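Local coordinates for amino Transferase (Eubacterium rectale, PDB 3ELE), which probably transfers amino groups between amino acids and keto acids, using pyridoxal-5'-phosphate as cofactor, as a class I and II aminotransferase, at residues A[43-48]-A[246-251]; A[220-225]-A[301-306]; A[224-229]-A[308-313]. One frame throughout, in Å; residues are numbered along the deposited sequence.

Contact 1. Residues A[43-48]-A[246-251]. With PLP (pyridoxal-5'-phosphate), chain E.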
# COMPACT_ATOMS: atom_id res chain seq x y z
N GLY A 43 -17.67 -11.49 -1.86
CA GLY A 43 -16.78 -12.42 -2.56
C GLY A 43 -15.45 -12.72 -1.89
O GLY A 43 -14.40 -12.54 -2.52
N ASN A 44 -15.48 -13.22 -0.66
CA ASN A 44 -14.25 -13.52 0.10
C ASN A 44 -13.79 -14.96 -0.08
O ASN A 44 -14.63 -15.87 -0.00
CB ASN A 44 -14.46 -13.29 1.60
CG ASN A 44 -14.71 -11.83 1.96
OD1 ASN A 44 -15.43 -11.56 2.91
ND2 ASN A 44 -14.11 -10.89 1.23
N PRO A 45 -12.48 -15.19 -0.34
CA PRO A 45 -11.95 -16.55 -0.34
C PRO A 45 -12.42 -17.36 0.88
O PRO A 45 -12.32 -16.88 2.01
CB PRO A 45 -10.43 -16.33 -0.31
CG PRO A 45 -10.24 -15.10 -1.10
CD PRO A 45 -11.43 -14.22 -0.74
N SER A 46 -12.98 -18.53 0.62
CA SER A 46 -13.52 -19.41 1.64
C SER A 46 -12.75 -20.72 1.87
O SER A 46 -13.06 -21.43 2.83
CB SER A 46 -14.98 -19.70 1.31
OG SER A 46 -15.09 -20.26 0.03
N ILE A 47 -11.78 -21.06 1.01
CA ILE A 47 -10.95 -22.29 1.18
C ILE A 47 -9.64 -21.89 1.88
O ILE A 47 -9.14 -20.78 1.62
CB ILE A 47 -10.69 -23.07 -0.15
CG1 ILE A 47 -9.79 -22.28 -1.15
CG2 ILE A 47 -12.03 -23.48 -0.80
CD1 ILE A 47 -9.53 -23.00 -2.50
N PRO A 48 -9.10 -22.74 2.79
CA PRO A 48 -7.85 -22.38 3.44
C PRO A 48 -6.65 -22.45 2.49
O PRO A 48 -6.68 -23.20 1.50
CB PRO A 48 -7.71 -23.44 4.54
CG PRO A 48 -8.38 -24.59 4.00
CD PRO A 48 -9.58 -24.05 3.27
N TYR A 246 -1.96 -13.06 -4.92
CA TYR A 246 -2.13 -14.38 -4.31
C TYR A 246 -3.36 -14.44 -3.39
O TYR A 246 -3.49 -15.38 -2.60
CB TYR A 246 -0.83 -14.80 -3.60
CG TYR A 246 0.31 -14.93 -4.58
CD1 TYR A 246 1.10 -13.82 -4.91
CD2 TYR A 246 0.60 -16.14 -5.21
CE1 TYR A 246 2.14 -13.91 -5.83
CE2 TYR A 246 1.67 -16.25 -6.14
CZ TYR A 246 2.42 -15.13 -6.45
OH TYR A 246 3.47 -15.17 -7.35
N SER A 247 -4.28 -13.46 -3.52
CA SER A 247 -5.48 -13.37 -2.70
C SER A 247 -6.42 -14.57 -2.90
O SER A 247 -7.00 -15.04 -1.92
CB SER A 247 -6.22 -12.05 -2.96
OG SER A 247 -5.37 -10.92 -2.68
N LYS A 248 -6.55 -15.06 -4.13
CA LYS A 248 -7.43 -16.20 -4.44
C LYS A 248 -6.71 -17.54 -4.59
O LYS A 248 -7.21 -18.58 -4.11
CB LYS A 248 -8.25 -15.92 -5.71
CG LYS A 248 -9.41 -14.97 -5.49
CD LYS A 248 -9.02 -13.52 -5.51
CE LYS A 248 -10.11 -12.63 -4.91
NZ LYS A 248 -9.66 -11.22 -4.90
N SER A 249 -5.57 -17.50 -5.27
CA SER A 249 -4.76 -18.69 -5.54
C SER A 249 -4.25 -19.35 -4.26
O SER A 249 -4.36 -20.54 -4.11
CB SER A 249 -3.60 -18.35 -6.50
OG SER A 249 -2.67 -17.48 -5.91
N LEU A 250 -3.76 -18.53 -3.32
CA LEU A 250 -3.27 -18.99 -2.01
C LEU A 250 -4.22 -18.65 -0.83
O LEU A 250 -3.89 -18.98 0.31
CB LEU A 250 -1.87 -18.40 -1.75
CG LEU A 250 -0.71 -18.94 -2.59
CD1 LEU A 250 0.56 -18.10 -2.33
CD2 LEU A 250 -0.45 -20.44 -2.32
N SER A 251 -5.37 -18.02 -1.09
CA SER A 251 -6.31 -17.61 -0.03
C SER A 251 -5.68 -16.67 1.01
O SER A 251 -5.90 -16.81 2.23
CB SER A 251 -7.00 -18.83 0.64
OG SER A 251 -7.86 -19.46 -0.28
N1 PLP E . -9.83 -7.70 -9.25
C2 PLP E . -11.03 -8.40 -9.15
C2A PLP E . -11.82 -8.67 -10.40
C3 PLP E . -11.48 -8.88 -7.91
O3 PLP E . -12.65 -9.59 -7.81
C4 PLP E . -10.73 -8.62 -6.73
C4A PLP E . -11.49 -8.76 -5.42
O4A PLP E . -12.15 -7.82 -4.99
C5 PLP E . -9.51 -7.89 -6.86
C6 PLP E . -9.07 -7.44 -8.12
C5A PLP E . -8.65 -7.53 -5.66
O4P PLP E . -7.67 -8.47 -5.37
P PLP E . -6.61 -8.10 -4.21
O1P PLP E . -5.27 -8.69 -4.53
O2P PLP E . -7.06 -8.74 -2.92
O3P PLP E . -6.48 -6.62 -4.01
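Ser251 donates its hydroxyl to the backbone carbonyl of Ile47, with OG 2.6 Å from O and lying above the carbonyl plane, 36° out of it. The same OG packs 3.5 Å from CG1 of Ile47. Next along, the Pro45 ring faces the 246-251 loop: its CG is 3.3 Å from the carbonyl O of Ser247, while its CB comes 4.1 Å from OG of Ser251.

The same loop also reaches the cofactor. Ser247 OG sits 2.8 Å from PLP O2P and about as near O1P, and its single proton could serve either; Ser245 OG is also hydrogen-bonded to this hydroxyl. The Lys248 chain bends at chi2 (82°), which turns CD aside, and runs on extended to NZ, 3.1 Å from PLP C4A, close but not bonded, with the aldehyde oxygen still in place. This is consistent with the Schiff-base lysine of fold-type I aminotransferases, and Tyr72 of the second subunit adds a weak hydrogen bond to NZ.

In the fold, 246-251 follows strand 240-245 of the seven-stranded sheet, 43-48 runs on toward helix 51-63, and Tyr309 of helix 306-323 packs against both Pro45 and Ile47.

Contact 2. Residues A[220-225]-A[301-306]. With PLP (pyridoxal-5'-phosphate), chain E; EDO (1,2-ethanediol), chain F.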
# COMPACT_ATOMS: atom_id res chain seq x y z
N TYR A 220 -8.01 -14.36 -10.48
CA TYR A 220 -8.76 -15.64 -10.58
C TYR A 220 -8.15 -16.63 -11.59
O TYR A 220 -8.76 -17.68 -11.84
CB TYR A 220 -10.24 -15.40 -10.97
CG TYR A 220 -10.95 -14.49 -10.00
CD1 TYR A 220 -11.37 -14.97 -8.78
CD2 TYR A 220 -11.16 -13.14 -10.29
CE1 TYR A 220 -12.00 -14.16 -7.86
CE2 TYR A 220 -11.80 -12.30 -9.35
CZ TYR A 220 -12.20 -12.83 -8.14
OH TYR A 220 -12.82 -12.10 -7.16
N ARG A 221 -6.97 -16.32 -12.15
CA ARG A 221 -6.30 -17.15 -13.18
C ARG A 221 -6.35 -18.65 -12.91
O ARG A 221 -6.72 -19.40 -13.81
CB ARG A 221 -4.85 -16.68 -13.43
CG ARG A 221 -4.00 -17.66 -14.32
CD ARG A 221 -2.71 -17.05 -14.81
NE ARG A 221 -2.97 -16.22 -15.98
CZ ARG A 221 -3.12 -16.69 -17.22
NH1 ARG A 221 -3.12 -17.98 -17.50
NH2 ARG A 221 -3.34 -15.84 -18.19
N GLU A 222 -6.02 -19.06 -11.68
CA GLU A 222 -6.01 -20.49 -11.32
C GLU A 222 -7.38 -21.02 -10.86
O GLU A 222 -7.52 -22.23 -10.71
CB GLU A 222 -4.94 -20.83 -10.28
CG GLU A 222 -3.50 -20.56 -10.73
CD GLU A 222 -3.11 -19.10 -10.73
OE1 GLU A 222 -3.66 -18.33 -9.90
OE2 GLU A 222 -2.26 -18.72 -11.58
N ILE A 223 -8.35 -20.13 -10.62
CA ILE A 223 -9.72 -20.51 -10.26
C ILE A 223 -10.48 -20.65 -11.58
O ILE A 223 -11.24 -19.78 -11.98
CB ILE A 223 -10.40 -19.51 -9.26
CG1 ILE A 223 -9.50 -19.32 -8.02
CG2 ILE A 223 -11.83 -19.99 -8.89
CD1 ILE A 223 -10.23 -18.95 -6.73
N VAL A 224 -10.21 -21.77 -12.25
CA VAL A 224 -10.81 -22.10 -13.55
C VAL A 224 -11.11 -23.61 -13.53
O VAL A 224 -10.38 -24.37 -12.88
CB VAL A 224 -9.91 -21.65 -14.75
CG1 VAL A 224 -8.54 -22.31 -14.71
CG2 VAL A 224 -10.62 -21.90 -16.10
N TYR A 225 -12.17 -24.02 -14.23
CA TYR A 225 -12.70 -25.39 -14.17
C TYR A 225 -12.75 -26.11 -15.51
O TYR A 225 -12.71 -25.46 -16.55
CB TYR A 225 -14.13 -25.35 -13.60
CG TYR A 225 -14.31 -24.41 -12.43
CD1 TYR A 225 -13.67 -24.66 -11.22
CD2 TYR A 225 -15.10 -23.25 -12.55
CE1 TYR A 225 -13.81 -23.79 -10.13
CE2 TYR A 225 -15.26 -22.37 -11.45
CZ TYR A 225 -14.61 -22.65 -10.24
OH TYR A 225 -14.72 -21.79 -9.15
N GLY A 301 3.17 -22.23 -8.13
CA GLY A 301 2.35 -23.35 -8.60
C GLY A 301 1.34 -23.81 -7.56
O GLY A 301 0.32 -24.39 -7.93
N ALA A 302 1.60 -23.55 -6.27
CA ALA A 302 0.73 -23.98 -5.19
C ALA A 302 -0.60 -23.24 -5.19
O ALA A 302 -0.65 -22.03 -5.48
CB ALA A 302 1.42 -23.79 -3.84
N THR A 303 -1.67 -23.99 -4.93
CA THR A 303 -3.01 -23.43 -4.81
C THR A 303 -3.77 -24.19 -3.73
O THR A 303 -3.39 -25.32 -3.37
CB THR A 303 -3.83 -23.53 -6.13
OG1 THR A 303 -3.94 -24.91 -6.52
CG2 THR A 303 -3.19 -22.74 -7.28
N GLY A 304 -4.85 -23.58 -3.24
CA GLY A 304 -5.76 -24.26 -2.32
C GLY A 304 -6.57 -25.31 -3.08
O GLY A 304 -6.34 -25.52 -4.27
N ASP A 305 -7.51 -25.97 -2.39
CA ASP A 305 -8.38 -26.99 -3.01
C ASP A 305 -9.43 -26.31 -3.93
O ASP A 305 -10.58 -26.08 -3.53
CB ASP A 305 -9.06 -27.85 -1.92
CG ASP A 305 -9.83 -29.05 -2.49
OD1 ASP A 305 -9.74 -29.37 -3.70
OD2 ASP A 305 -10.53 -29.72 -1.68
N ILE A 306 -9.01 -26.04 -5.17
CA ILE A 306 -9.85 -25.38 -6.20
C ILE A 306 -11.12 -26.20 -6.52
O ILE A 306 -12.15 -25.62 -6.89
CB ILE A 306 -9.05 -25.05 -7.53
CG1 ILE A 306 -7.79 -24.20 -7.26
CG2 ILE A 306 -9.94 -24.31 -8.59
CD1 ILE A 306 -8.05 -22.87 -6.57
N1 PLP E . -9.83 -7.70 -9.25
C2 PLP E . -11.03 -8.40 -9.15
C2A PLP E . -11.82 -8.67 -10.40
C3 PLP E . -11.48 -8.88 -7.91
O3 PLP E . -12.65 -9.59 -7.81
C4 PLP E . -10.73 -8.62 -6.73
C4A PLP E . -11.49 -8.76 -5.42
O4A PLP E . -12.15 -7.82 -4.99
C5 PLP E . -9.51 -7.89 -6.86
C6 PLP E . -9.07 -7.44 -8.12
C5A PLP E . -8.65 -7.53 -5.66
O4P PLP E . -7.67 -8.47 -5.37
P PLP E . -6.61 -8.10 -4.21
O1P PLP E . -5.27 -8.69 -4.53
O2P PLP E . -7.06 -8.74 -2.92
O3P PLP E . -6.48 -6.62 -4.01
C1 EDO F . 0.77 -19.14 -8.78
O1 EDO F . 2.00 -19.54 -8.18
C2 EDO F . 0.04 -20.41 -9.18
O2 EDO F . -0.56 -21.00 -8.03
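Ile306 lies over the Glu222 carbonyl and against the side chains of Ile223 and Tyr225. CG2 rests 3.8 Å from the carbonyl O of Glu222, and CD1 reaches CG1 of Ile223 at 4.1 Å, the two isoleucines crossing at a slant. The same CG2 also meets the Tyr225 ring, 4.2 Å from CE1, the two side chains at about a right angle; the carbonyl O of Ile306 approaches the same ring at its edge, near its plane. The phenol end of Tyr225 is held elsewhere, by a hydrogen bond from OH to Ala333 O.

Residues 220-223 form a type I beta turn, closed by Ile223 N to Tyr220 O at 2.8 Å and followed by an inverse gamma turn centred on Ile223. Tyr220, first residue of the beta turn, shares through OH a 2.6 Å hydrogen bond with PLP O3, either partner being a possible donor, as the corresponding tyrosine does in aspartate aminotransferase; Tyr335 OH is a second partner of this hydroxyl.

Further along, CB of Glu222 packs 4.0 Å from CG2 of Thr303. Bent at chi2 (76°), the glutamate chain carries its carboxylate beside a 1,2-ethanediol, probably from the crystallisation liquor, while OE1 is hydrogen-bonded to Tyr244 OH. The diol touches both segments: Gly301 N donates to its O1 at 2.9 Å, nearly straight at 170°, and CG2 of Thr303 lies 3.2 Å from its O2.

Contact 3. Residues A[224-229]-A[308-313]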
# COMPACT_ATOMS: atom_id res chain seq x y z
N VAL A 224 -10.21 -21.77 -12.25
CA VAL A 224 -10.81 -22.10 -13.55
C VAL A 224 -11.11 -23.61 -13.53
O VAL A 224 -10.38 -24.37 -12.88
CB VAL A 224 -9.91 -21.65 -14.75
CG1 VAL A 224 -8.54 -22.31 -14.71
CG2 VAL A 224 -10.62 -21.90 -16.10
N TYR A 225 -12.17 -24.02 -14.23
CA TYR A 225 -12.70 -25.39 -14.17
C TYR A 225 -12.75 -26.11 -15.51
O TYR A 225 -12.71 -25.46 -16.55
CB TYR A 225 -14.13 -25.35 -13.60
CG TYR A 225 -14.31 -24.41 -12.43
CD1 TYR A 225 -13.67 -24.66 -11.22
CD2 TYR A 225 -15.10 -23.25 -12.55
CE1 TYR A 225 -13.81 -23.79 -10.13
CE2 TYR A 225 -15.26 -22.37 -11.45
CZ TYR A 225 -14.61 -22.65 -10.24
OH TYR A 225 -14.72 -21.79 -9.15
N ASP A 226 -12.86 -27.44 -15.43
CA ASP A 226 -13.04 -28.36 -16.58
C ASP A 226 -11.95 -28.30 -17.66
O ASP A 226 -12.22 -28.53 -18.85
CB ASP A 226 -14.42 -28.12 -17.26
CG ASP A 226 -15.60 -28.22 -16.30
OD1 ASP A 226 -15.53 -28.98 -15.31
OD2 ASP A 226 -16.62 -27.54 -16.57
N GLY A 227 -10.71 -28.01 -17.26
CA GLY A 227 -9.61 -27.91 -18.20
C GLY A 227 -9.68 -26.73 -19.16
O GLY A 227 -9.00 -26.74 -20.18
N ILE A 228 -10.50 -25.71 -18.86
CA ILE A 228 -10.61 -24.52 -19.71
C ILE A 228 -9.28 -23.78 -19.58
O ILE A 228 -8.72 -23.72 -18.48
CB ILE A 228 -11.81 -23.61 -19.29
CG1 ILE A 228 -13.15 -24.33 -19.54
CG2 ILE A 228 -11.81 -22.27 -20.07
CD1 ILE A 228 -13.48 -24.54 -21.03
N LYS A 229 -8.79 -23.26 -20.70
CA LYS A 229 -7.50 -22.55 -20.75
C LYS A 229 -7.70 -21.04 -20.62
O LYS A 229 -8.59 -20.47 -21.28
CB LYS A 229 -6.77 -22.88 -22.07
CG LYS A 229 -5.31 -22.35 -22.12
CD LYS A 229 -4.49 -23.02 -23.23
CE LYS A 229 -3.02 -22.63 -23.21
NZ LYS A 229 -2.28 -23.37 -24.27
N ALA A 308 -13.11 -27.64 -4.44
CA ALA A 308 -14.16 -27.26 -3.48
C ALA A 308 -15.08 -26.19 -4.10
O ALA A 308 -16.29 -26.22 -3.90
CB ALA A 308 -13.56 -26.73 -2.19
N TYR A 309 -14.49 -25.25 -4.84
CA TYR A 309 -15.26 -24.22 -5.54
C TYR A 309 -16.06 -24.77 -6.73
O TYR A 309 -17.18 -24.29 -7.00
CB TYR A 309 -14.35 -23.08 -6.04
CG TYR A 309 -13.67 -22.20 -5.00
CD1 TYR A 309 -14.38 -21.67 -3.91
CD2 TYR A 309 -12.34 -21.78 -5.17
CE1 TYR A 309 -13.78 -20.81 -2.99
CE2 TYR A 309 -11.72 -20.89 -4.25
CZ TYR A 309 -12.45 -20.41 -3.16
OH TYR A 309 -11.86 -19.55 -2.26
N LYS A 310 -15.46 -25.71 -7.47
CA LYS A 310 -16.11 -26.37 -8.63
C LYS A 310 -17.35 -27.11 -8.16
O LYS A 310 -18.39 -27.01 -8.80
CB LYS A 310 -15.19 -27.36 -9.34
CG LYS A 310 -15.75 -27.98 -10.65
CD LYS A 310 -15.13 -29.35 -10.89
CE LYS A 310 -15.49 -29.95 -12.24
NZ LYS A 310 -16.97 -30.14 -12.50
N GLU A 311 -17.22 -27.87 -7.08
CA GLU A 311 -18.35 -28.62 -6.49
C GLU A 311 -19.51 -27.69 -6.12
O GLU A 311 -20.66 -28.02 -6.40
CB GLU A 311 -17.91 -29.47 -5.30
CG GLU A 311 -17.12 -30.70 -5.70
CD GLU A 311 -16.79 -31.65 -4.54
OE1 GLU A 311 -16.99 -31.28 -3.35
OE2 GLU A 311 -16.34 -32.79 -4.83
N ASN A 312 -19.20 -26.53 -5.54
CA ASN A 312 -20.22 -25.50 -5.24
C ASN A 312 -20.87 -24.94 -6.51
O ASN A 312 -22.09 -24.78 -6.52
CB ASN A 312 -19.66 -24.35 -4.37
CG ASN A 312 -19.47 -24.74 -2.89
OD1 ASN A 312 -19.72 -25.87 -2.48
ND2 ASN A 312 -19.01 -23.78 -2.10
N ARG A 313 -20.07 -24.68 -7.56
CA ARG A 313 -20.59 -24.20 -8.85
C ARG A 313 -21.62 -25.16 -9.40
O ARG A 313 -22.73 -24.75 -9.72
CB ARG A 313 -19.48 -24.05 -9.91
CG ARG A 313 -19.96 -23.41 -11.25
CD ARG A 313 -19.01 -23.69 -12.42
NE ARG A 313 -18.81 -25.12 -12.63
CZ ARG A 313 -18.09 -25.68 -13.61
NH1 ARG A 313 -17.50 -24.95 -14.54
NH2 ARG A 313 -17.97 -27.00 -13.67
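The guanidinium of Arg313 has Tyr225 over one face, where CG stands 3.8 Å above its plane, offset toward the rim, and CB lies close to NH1. At its edge it meets the carboxylate of Asp226. The two side chains, Tyr225 and Arg313, slide past each other in opposite directions, with ring and guanidinium planes 60° apart, so they do not stack flat. The Tyr225 ring in turn has CB of Tyr309 at its own edge, near the plane.

Tyr225 opens a type I' beta turn that runs to Ile228, and this turn docks on helix 306-323 through a salt-bridge network of Asp226, Lys310 and Arg313. Asp226 and Arg313 meet tip to tip: NH2 donates to OD2 at 3.2 Å on its syn side, 28° out of the carboxylate plane. NH1 makes a weak second bond to the same oxygen; its stronger partner is Pro330 O. The bend at chi3 (57°) sets NE off the line of the otherwise extended arginine chain as it runs beside the tyrosine. An alanine in place of Arg313 would probably leave Asp226 OD2 and Pro330 O without this donor and uncover the flank of Tyr225 that the guanidinium now lies against.

Lys310 crosses the aspartate at about a right angle, and its NZ forms a salt bridge with Asp226 OD1 at 3.4 Å; the stronger partner of this ammonium is Asp314 OD2. Two positive groups thus share one carboxylate, which would be expected to favour its ionised form. Lower on the lysine, CB packs 3.6 Å from CD1 of Tyr225, and at the far end of that ring OH comes within 3.4 Å of CB of Tyr309.

How the contacts relate
Contacts 1 and 2 both touch PLP, Ser247 and Lys248 from one and Tyr220 from the other, and their centres are about 9 Å apart. A probable backbone hydrogen bond joins them, Gly304 N to Ser249 O at 3.2 Å. Contact 3 continues contact 2 outward, sharing Val224 and Tyr225, with centres again about 9 Å apart. Tyr309 ties all three: its OH is 3.3 Å from Ser46 N of contact 1, a probable hydrogen bond, and its CE2 lies 3.5 Å from CD1 of Ile223 in contact 2. Its side chain is about 11 Å from PLP, so contact 3 lies outside the first shell of the cofactor.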